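Local structure of uncharacterized protein (Corynebacterium diphtheriae, 3V7B) at residues 40-45 / 129-134; 77-82 / 118-123. The protein is of unknown function, a DUF2020-domain protein of the Mog1p/PsbP clan built on an antiparallel sheet flanked by helices. One frame throughout, in Å; residues are numbered along the deposited sequence.

Contact 1. Residues 40-45 / 129-134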
loop_
_atom_site.group_PDB
_atom_site.type_symbol
_atom_site.label_atom_id
_atom_site.label_comp_id
_atom_site.label_asym_id
_atom_site.label_seq_id
_atom_site.Cartn_x
_atom_site.Cartn_y
_atom_site.Cartn_z
ATOM N N ASN A 40 6.172 -9.835 5.709
ATOM C CA ASN A 40 6.302 -10.099 4.242
ATOM C C ASN A 40 7.265 -11.287 3.967
ATOM O O ASN A 40 6.976 -12.115 3.140
ATOM C CB ASN A 40 6.702 -8.876 3.468
ATOM C CG ASN A 40 6.304 -8.940 2.008
ATOM O OD1 ASN A 40 7.137 -8.820 1.114
ATOM N ND2 ASN A 40 5.044 -9.026 1.774
ATOM N N GLY A 41 8.360 -11.378 4.698
ATOM C CA GLY A 41 9.136 -12.605 4.667
ATOM C C GLY A 41 10.502 -12.547 4.033
ATOM O O GLY A 41 11.168 -13.591 3.957
ATOM N N GLN A 42 10.948 -11.364 3.638
ATOM C CA GLN A 42 12.263 -11.216 3.031
ATOM C C GLN A 42 13.078 -10.203 3.769
ATOM O O GLN A 42 12.551 -9.179 4.243
ATOM C CB GLN A 42 12.165 -10.782 1.575
ATOM C CG GLN A 42 11.431 -11.770 0.697
ATOM C CD GLN A 42 11.384 -11.325 -0.777
ATOM O OE1 GLN A 42 11.334 -10.137 -1.088
ATOM N NE2 GLN A 42 11.468 -12.296 -1.672
ATOM N N ARG A 43 14.384 -10.475 3.888
ATOM C CA ARG A 43 15.274 -9.500 4.471
ATOM C C ARG A 43 15.293 -8.126 3.779
ATOM O O ARG A 43 15.227 -8.044 2.555
ATOM C CB ARG A 43 16.689 -10.063 4.541
ATOM C CG ARG A 43 16.727 -11.303 5.435
ATOM C CD ARG A 43 18.084 -11.969 5.348
ATOM N NE ARG A 43 18.195 -13.223 6.095
ATOM C CZ ARG A 43 17.810 -14.425 5.634
ATOM N NH1 ARG A 43 17.237 -14.556 4.439
ATOM N NH2 ARG A 43 17.994 -15.525 6.354
HETATM N N MSE A 44 15.423 -7.065 4.574
HETATM C CA MSE A 44 15.447 -5.679 4.070
HETATM C C MSE A 44 16.811 -5.254 3.524
HETATM O O MSE A 44 17.865 -5.353 4.222
HETATM C CB MSE A 44 15.041 -4.674 5.173
HETATM C CG MSE A 44 14.504 -3.302 4.658
HETATM SE SE MSE A 44 12.691 -3.453 3.963
HETATM C CE MSE A 44 11.762 -3.949 5.550
ATOM N N THR A 45 16.798 -4.762 2.306
ATOM C CA THR A 45 17.932 -4.074 1.727
ATOM C C THR A 45 17.841 -2.572 1.960
ATOM O O THR A 45 18.847 -1.909 2.142
ATOM C CB THR A 45 18.007 -4.291 0.204
ATOM O OG1 THR A 45 18.308 -5.670 -0.039
ATOM C CG2 THR A 45 19.149 -3.495 -0.345
ATOM N N TRP A 129 0.738 -3.520 -1.974
ATOM C CA TRP A 129 1.175 -4.538 -2.892
ATOM C C TRP A 129 2.307 -5.285 -2.178
ATOM O O TRP A 129 3.125 -4.672 -1.474
ATOM C CB TRP A 129 1.738 -3.879 -4.135
ATOM C CG TRP A 129 0.738 -3.235 -5.035
ATOM C CD1 TRP A 129 -0.026 -3.820 -6.001
ATOM C CD2 TRP A 129 0.440 -1.826 -5.099
ATOM N NE1 TRP A 129 -0.752 -2.886 -6.688
ATOM C CE2 TRP A 129 -0.525 -1.659 -6.173
ATOM C CE3 TRP A 129 0.902 -0.697 -4.411
ATOM C CZ2 TRP A 129 -0.987 -0.435 -6.535
ATOM C CZ3 TRP A 129 0.399 0.542 -4.748
ATOM C CH2 TRP A 129 -0.512 0.702 -5.764
ATOM N N SER A 130 2.347 -6.584 -2.368
ATOM C CA SER A 130 3.436 -7.418 -1.895
ATOM C C SER A 130 3.963 -8.270 -3.039
ATOM O O SER A 130 3.215 -8.654 -3.912
ATOM C CB SER A 130 2.954 -8.365 -0.797
ATOM O OG SER A 130 3.890 -9.421 -0.571
ATOM N N ASN A 131 5.247 -8.604 -2.980
ATOM C CA ASN A 131 5.851 -9.496 -3.988
ATOM C C ASN A 131 5.566 -10.956 -3.672
ATOM O O ASN A 131 6.014 -11.828 -4.405
ATOM C CB ASN A 131 7.373 -9.234 -4.188
ATOM C CG ASN A 131 8.220 -9.711 -3.018
ATOM O OD1 ASN A 131 7.705 -10.088 -1.972
ATOM N ND2 ASN A 131 9.560 -9.703 -3.204
ATOM N N GLN A 132 4.858 -11.205 -2.557
ATOM C CA GLN A 132 4.542 -12.561 -2.086
ATOM C C GLN A 132 3.199 -13.041 -2.615
ATOM O O GLN A 132 2.379 -12.248 -3.025
ATOM C CB GLN A 132 4.509 -12.556 -0.544
ATOM C CG GLN A 132 5.814 -12.059 0.033
ATOM C CD GLN A 132 6.965 -13.023 -0.176
ATOM O OE1 GLN A 132 6.837 -14.204 0.079
ATOM N NE2 GLN A 132 8.107 -12.514 -0.614
ATOM N N GLN A 133 2.974 -14.338 -2.561
ATOM C CA GLN A 133 1.788 -14.911 -3.154
ATOM C C GLN A 133 0.586 -14.879 -2.243
ATOM O O GLN A 133 -0.535 -15.052 -2.722
ATOM C CB GLN A 133 2.059 -16.331 -3.548
ATOM C CG GLN A 133 3.184 -16.409 -4.562
ATOM C CD GLN A 133 3.176 -17.740 -5.275
ATOM O OE1 GLN A 133 2.100 -18.264 -5.616
ATOM N NE2 GLN A 133 4.365 -18.290 -5.515
ATOM N N GLN A 134 0.817 -14.594 -0.965
ATOM C CA GLN A 134 -0.256 -14.619 0.071
ATOM C C GLN A 134 -0.839 -13.282 0.320
ATOM O O GLN A 134 -0.157 -12.472 0.899
ATOM C CB GLN A 134 0.304 -15.099 1.386
ATOM C CG GLN A 134 0.967 -16.468 1.305
ATOM C CD GLN A 134 2.376 -16.496 0.645
ATOM O OE1 GLN A 134 3.179 -15.562 0.762
ATOM N NE2 GLN A 134 2.662 -17.610 -0.063
#
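Q42 directs its terminal amide at that of N131, tip to tip, with the two planes turned 84° apart. N131 ND2 donates to Q42 OE1 over 2.8 Å in a nearly straight bond. The donor stands above the Q42 carbonyl plane, while OE1 lies close to the amide plane of N131. Q42 gets there on a chain extended beyond CG; N131 places its CG in the crowded position between backbone N and carbonyl carbon (chi1 72°). The other end of the N131 amide is held from within its own segment, because Q132 NE2 donates to N131 OD1 at 2.8 Å. The chain of Q132 bends at chi2 to make that bond, and the bend also brings its NE2 to 3.5 Å from Q42 CD. With one bond at ND2 and another at OD1, the N131 amide has its rotation fixed and its orientation defined.

The side chains of N40 and Q132 cross obliquely with their amides nearly perpendicular, and the backbone O of N40 touches Q132 CG at 3.3 Å. N40 CG, anti to the backbone N (chi1 -157°), carries the buried amide toward S130. S130 OG in turn accepts from Q132 N at 2.8 Å, closing an ST turn just where strand 124-130 ends and setting the course of the chain through Q132. K137 of helix 135-149 donates to N40 O, and M141 of that helix touches both N40 and S130.

G41, with positive phi, breaks the helical geometry directly after helix 33-40. The contact thus joins a helix C-terminus to an ST turn at a strand end, within a fold that sets helices against an antiparallel sheet.

Contact 2. Residues 77-82 / 118-123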
loop_
_atom_site.group_PDB
_atom_site.type_symbol
_atom_site.label_atom_id
_atom_site.label_comp_id
_atom_site.label_asym_id
_atom_site.label_seq_id
_atom_site.Cartn_x
_atom_site.Cartn_y
_atom_site.Cartn_z
ATOM N N PRO A 77 -10.071 13.724 -3.570
ATOM C CA PRO A 77 -11.096 14.817 -3.513
ATOM C C PRO A 77 -12.498 14.347 -3.293
ATOM O O PRO A 77 -13.361 15.160 -2.916
ATOM C CB PRO A 77 -11.045 15.430 -4.926
ATOM C CG PRO A 77 -9.758 15.028 -5.496
ATOM C CD PRO A 77 -9.364 13.713 -4.880
ATOM N N SER A 78 -12.758 13.071 -3.574
ATOM C CA SER A 78 -14.053 12.456 -3.315
ATOM C C SER A 78 -13.944 10.947 -3.078
ATOM O O SER A 78 -12.918 10.300 -3.366
ATOM C CB SER A 78 -15.003 12.617 -4.501
ATOM O OG SER A 78 -14.474 11.887 -5.603
ATOM N N GLU A 79 -15.046 10.400 -2.577
ATOM C CA GLU A 79 -15.173 8.950 -2.358
ATOM C C GLU A 79 -15.170 8.241 -3.702
ATOM O O GLU A 79 -14.523 7.189 -3.863
ATOM C CB GLU A 79 -16.446 8.632 -1.555
ATOM C CG GLU A 79 -16.775 7.194 -1.492
ATOM C CD GLU A 79 -17.776 6.883 -0.414
ATOM O OE1 GLU A 79 -18.204 5.741 -0.483
ATOM O OE2 GLU A 79 -18.100 7.758 0.453
ATOM N N GLU A 80 -15.845 8.840 -4.682
ATOM C CA GLU A 80 -15.823 8.313 -6.050
ATOM C C GLU A 80 -14.414 8.090 -6.556
ATOM O O GLU A 80 -14.104 7.071 -7.190
ATOM C CB GLU A 80 -16.521 9.280 -7.027
ATOM C CG GLU A 80 -16.660 8.713 -8.435
ATOM C CD GLU A 80 -17.619 7.507 -8.461
ATOM O OE1 GLU A 80 -17.259 6.405 -7.982
ATOM O OE2 GLU A 80 -18.776 7.658 -8.930
ATOM N N GLU A 81 -13.576 9.094 -6.342
ATOM C CA GLU A 81 -12.192 8.971 -6.772
ATOM C C GLU A 81 -11.403 7.922 -5.927
ATOM O O GLU A 81 -10.521 7.265 -6.454
ATOM C CB GLU A 81 -11.503 10.348 -6.779
ATOM C CG GLU A 81 -11.821 11.163 -8.035
ATOM C CD GLU A 81 -11.093 10.566 -9.266
ATOM O OE1 GLU A 81 -9.877 10.298 -9.188
ATOM O OE2 GLU A 81 -11.712 10.371 -10.324
ATOM N N ALA A 82 -11.701 7.822 -4.631
ATOM C CA ALA A 82 -11.078 6.791 -3.803
ATOM C C ALA A 82 -11.489 5.421 -4.312
ATOM O O ALA A 82 -10.706 4.509 -4.324
ATOM C CB ALA A 82 -11.409 6.916 -2.359
ATOM N N ALA A 118 -6.511 -3.645 -1.317
ATOM C CA ALA A 118 -6.917 -2.260 -1.606
ATOM C C ALA A 118 -8.296 -1.958 -1.096
ATOM O O ALA A 118 -9.269 -2.612 -1.429
ATOM C CB ALA A 118 -6.822 -1.965 -3.094
ATOM N N VAL A 119 -8.385 -0.965 -0.199
ATOM C CA VAL A 119 -9.641 -0.632 0.412
ATOM C C VAL A 119 -9.825 0.856 0.526
ATOM O O VAL A 119 -8.876 1.608 0.530
ATOM C CB VAL A 119 -9.828 -1.221 1.826
ATOM C CG1 VAL A 119 -10.020 -2.793 1.755
ATOM C CG2 VAL A 119 -8.622 -0.788 2.739
ATOM N N GLN A 120 -11.071 1.260 0.515
ATOM C CA GLN A 120 -11.391 2.675 0.816
ATOM C C GLN A 120 -12.471 2.824 1.860
ATOM O O GLN A 120 -13.285 1.941 2.105
ATOM C CB GLN A 120 -11.755 3.424 -0.455
ATOM C CG GLN A 120 -12.996 2.993 -1.218
ATOM C CD GLN A 120 -14.341 3.206 -0.582
ATOM O OE1 GLN A 120 -14.681 4.250 0.044
ATOM N NE2 GLN A 120 -15.153 2.232 -0.758
ATOM N N LYS A 121 -12.480 4.023 2.432
ATOM C CA LYS A 121 -13.399 4.440 3.470
ATOM C C LYS A 121 -13.583 5.912 3.157
ATOM O O LYS A 121 -12.643 6.704 3.277
ATOM C CB LYS A 121 -12.833 4.267 4.889
ATOM C CG LYS A 121 -13.854 4.664 5.954
ATOM C CD LYS A 121 -13.521 4.209 7.386
ATOM C CE LYS A 121 -12.546 5.117 8.107
ATOM N NZ LYS A 121 -12.773 5.086 9.609
ATOM N N GLY A 122 -14.774 6.288 2.694
ATOM C CA GLY A 122 -14.984 7.687 2.327
ATOM C C GLY A 122 -13.977 8.045 1.228
ATOM O O GLY A 122 -13.735 7.245 0.383
ATOM N N PRO A 123 -13.316 9.205 1.311
ATOM C CA PRO A 123 -12.395 9.563 0.271
ATOM C C PRO A 123 -10.946 9.109 0.489
ATOM O O PRO A 123 -10.093 9.476 -0.291
ATOM C CB PRO A 123 -12.450 11.084 0.265
ATOM C CG PRO A 123 -12.655 11.411 1.676
ATOM C CD PRO A 123 -13.623 10.354 2.182
HETATM O O HOH W 1 -16.950 4.364 2.059
#
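A82 CB sits against two successive carbonyl oxygens, 3.6 Å from G122 O and 3.5 Å from P123 O, with Q120 CB meeting the methyl at 4.0 Å. G122 O also receives a CA-H...O contact from E79 CA at 3.5 Å. One turn back, P123 CB rests 3.7 Å from S78 C, so the CB edge of the proline packs against the N-cap residue. The E79 chain, CG anti to the backbone N (chi1 170°) and extended beyond, runs alongside G122 until OE2 lies 3.6 Å from G122 CA. It crosses Q120 at about a right angle. A water accepts from G122 N and gives a weak bond to E79 OE1.

This is the N-terminus of helix 79-89 seated on the turn of a beta hairpin, where strands 114-121 and 124-130 meet. S78 is the N-cap: its OG accepts from E81 N at 3.0 Å, and its carbonyl takes the A82 N-H. On the hairpin side, positive phi at G122 (59°) shapes the turn. Farther out, backbone hydrogen bonding of P123 with M76 ties the turn to the chain leading into the helix, and the Q120 side chain also touches I83 and V86 farther along helix 79-89.

How the contacts relate
Strands 114-121 and 124-130 are consecutive and neighbours in one antiparallel sheet, and each contact uses one of them. Contact 2 lies at the turn joining these strands, whereas contact 1 lies where 124-130 ends. Their centres lie 26 Å apart, flanking the middle of the molecule, and even the nearest atoms stay about 7 Å apart. Both segments of contact 2 fall between those of contact 1 in sequence. Contact 1 is partly buried and polar; contact 2 is a surface contact in which A82, P123 and backbone atoms meet beside the polar E79 and Q120 side chains. A bound 1,2-ethanediol, probably from crystallisation, lies about 4 Å from the N131 side chain in contact 1.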